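Local coordinates for protein ORF14 (Streptomyces clavuligerus, PDB 2WPX) that binds acetyl-CoA and probably acts as an acyltransferase, a tandem GCN5-related N-acetyltransferase of the clavulanic acid biosynthesis pathway, at residues A240-T245 with R273-H278. Numbering follows the deposited sequence.
Sequences AVHDAT and REHRGH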
loop_
_atom_site.group_PDB
_atom_site.type_symbol
_atom_site.label_atom_id
_atom_site.label_comp_id
_atom_site.label_asym_id
_atom_site.label_seq_id
_atom_site.Cartn_x
_atom_site.Cartn_y
_atom_site.Cartn_z
ATOM N N ALA A 240 8.364 6.563 -20.206
ATOM C CA ALA A 240 9.055 6.361 -21.456
ATOM C C ALA A 240 8.093 6.697 -22.564
ATOM O O ALA A 240 6.976 6.176 -22.588
ATOM C CB ALA A 240 9.527 4.946 -21.588
ATOM N N VAL A 241 8.515 7.578 -23.467
ATOM C CA VAL A 241 7.642 7.928 -24.579
ATOM C C VAL A 241 8.130 7.307 -25.856
ATOM O O VAL A 241 9.313 7.344 -26.127
ATOM C CB VAL A 241 7.484 9.464 -24.780
ATOM C CG1 VAL A 241 6.641 9.727 -26.033
ATOM C CG2 VAL A 241 6.810 10.103 -23.554
ATOM N N HIS A 242 7.224 6.754 -26.646
ATOM C CA HIS A 242 7.570 6.275 -27.986
ATOM C C HIS A 242 7.438 7.381 -29.030
ATOM O O HIS A 242 6.323 7.718 -29.442
ATOM C CB HIS A 242 6.763 5.025 -28.350
ATOM C CG HIS A 242 7.126 4.423 -29.687
ATOM N ND1 HIS A 242 6.273 4.446 -30.778
ATOM C CD2 HIS A 242 8.245 3.764 -30.102
ATOM C CE1 HIS A 242 6.851 3.827 -31.802
ATOM N NE2 HIS A 242 8.055 3.431 -31.426
ATOM N N ASP A 243 8.579 7.932 -29.494
ATOM C CA ASP A 243 8.541 9.155 -30.328
ATOM C C ASP A 243 7.633 9.046 -31.562
ATOM O O ASP A 243 6.917 9.993 -31.900
ATOM C CB ASP A 243 9.935 9.659 -30.744
ATOM C CG ASP A 243 10.943 9.750 -29.552
ATOM O OD1 ASP A 243 12.159 9.618 -29.833
ATOM O OD2 ASP A 243 10.575 9.970 -28.369
ATOM N N ALA A 244 7.658 7.919 -32.249
ATOM C CA ALA A 244 6.973 7.899 -33.533
ATOM C C ALA A 244 5.457 8.044 -33.380
ATOM O O ALA A 244 4.811 8.566 -34.279
ATOM C CB ALA A 244 7.320 6.602 -34.349
ATOM N N THR A 245 4.910 7.571 -32.255
ATOM C CA THR A 245 3.476 7.550 -32.048
ATOM C C THR A 245 3.050 8.452 -30.881
ATOM O O THR A 245 1.858 8.648 -30.633
ATOM C CB THR A 245 2.989 6.115 -31.734
ATOM O OG1 THR A 245 3.620 5.653 -30.530
ATOM C CG2 THR A 245 3.243 5.161 -32.914
ATOM N N ARG A 273 1.537 -2.777 -23.602
ATOM C CA ARG A 273 1.560 -4.074 -24.281
ATOM C C ARG A 273 2.261 -4.062 -25.659
ATOM O O ARG A 273 2.928 -5.042 -25.998
ATOM C CB ARG A 273 0.144 -4.717 -24.401
ATOM C CG ARG A 273 -0.794 -4.022 -25.415
ATOM C CD ARG A 273 -2.037 -4.851 -25.741
ATOM N NE ARG A 273 -3.077 -3.992 -26.311
ATOM C CZ ARG A 273 -4.156 -4.410 -26.972
ATOM N NH1 ARG A 273 -4.370 -5.702 -27.180
ATOM N NH2 ARG A 273 -5.033 -3.523 -27.447
ATOM N N GLU A 274 2.100 -2.995 -26.448
ATOM C CA GLU A 274 2.851 -2.861 -27.724
ATOM C C GLU A 274 4.321 -2.440 -27.557
ATOM O O GLU A 274 4.989 -2.164 -28.542
ATOM C CB GLU A 274 2.166 -1.879 -28.696
ATOM C CG GLU A 274 0.656 -2.004 -28.770
ATOM C CD GLU A 274 0.088 -1.097 -29.812
ATOM O OE1 GLU A 274 -0.749 -0.263 -29.481
ATOM O OE2 GLU A 274 0.498 -1.185 -30.982
ATOM N N HIS A 275 4.823 -2.365 -26.328
ATOM C CA HIS A 275 6.206 -1.973 -26.139
ATOM C C HIS A 275 7.002 -2.890 -25.213
ATOM O O HIS A 275 7.938 -2.450 -24.533
ATOM C CB HIS A 275 6.272 -0.512 -25.705
ATOM C CG HIS A 275 5.656 0.409 -26.711
ATOM N ND1 HIS A 275 6.375 0.972 -27.745
ATOM C CD2 HIS A 275 4.377 0.820 -26.876
ATOM C CE1 HIS A 275 5.566 1.698 -28.501
ATOM N NE2 HIS A 275 4.347 1.630 -27.990
ATOM N N ARG A 276 6.609 -4.159 -25.190
ATOM C CA ARG A 276 7.341 -5.127 -24.413
ATOM C C ARG A 276 8.567 -5.391 -25.282
ATOM O O ARG A 276 8.596 -4.990 -26.466
ATOM C CB ARG A 276 6.547 -6.441 -24.249
ATOM C CG ARG A 276 5.150 -6.359 -23.549
ATOM C CD ARG A 276 5.227 -5.677 -22.152
ATOM N NE ARG A 276 6.149 -6.362 -21.230
ATOM C CZ ARG A 276 5.773 -7.338 -20.413
ATOM N NH1 ARG A 276 4.509 -7.732 -20.407
ATOM N NH2 ARG A 276 6.644 -7.921 -19.608
ATOM N N GLY A 277 9.567 -6.035 -24.691
ATOM C CA GLY A 277 10.697 -6.545 -25.439
ATOM C C GLY A 277 11.828 -5.567 -25.637
ATOM O O GLY A 277 12.788 -5.872 -26.316
ATOM N N HIS A 278 11.714 -4.392 -25.035
ATOM C CA HIS A 278 12.782 -3.393 -25.095
ATOM C C HIS A 278 13.408 -3.120 -23.732
ATOM O O HIS A 278 14.155 -2.149 -23.564
ATOM C CB HIS A 278 12.229 -2.095 -25.659
ATOM C CG HIS A 278 11.611 -2.253 -27.017
ATOM N ND1 HIS A 278 10.291 -2.604 -27.203
ATOM C CD2 HIS A 278 12.154 -2.163 -28.254
ATOM C CE1 HIS A 278 10.050 -2.734 -28.497
ATOM N NE2 HIS A 278 11.162 -2.461 -29.151
HETATM O O HOH W 1 2.576 2.863 -29.611
#
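His242, closing strand 234-242, and His275, in the loop between strand 263-271 and helix 280-295, bring their backbones no nearer than 8.6 Å between CA atoms, so the contact belongs to their side chains. The setting is the second GNAT-family region, where 275-278 lies in the strand-to-helix connection that in GNAT folds commonly carries the pyrophosphate-binding loop; the acetyl-CoA seen in the structure is bound elsewhere, in the first region. Residues 242-245 begin the hairpin turn into strand 247-256, where Thr245 N hydrogen-bonds to His242 O (3.2 Å).

The two imidazoles illustrate an oblique aromatic pair. Their planes are inclined at 53° and their centroids stand 4.8 Å apart. His275 comes in with CE1 leading, poised over one face of the His242 ring near its rim and 3.4 Å from His242 CG, while the backbone N of Ala244 lies over the opposite face. With its CG anti to the backbone N (chi1 -177°), His242 sends the ring beside the turn, where ND1 and Thr245 OG1 share a nearly straight hydrogen bond of 2.9 Å (171°) that helps fix the ring's rotation.

Both nitrogens of His275 are engaged: ND1 is hydrogen-bonded to Tyr180 OH, whose ring also meets that of His242, and NE2 reaches a water at 2.7 Å. Lying in the His275 ring plane, this water continues to Thr245 OG1 at 3.1 Å, bridging turn and loop.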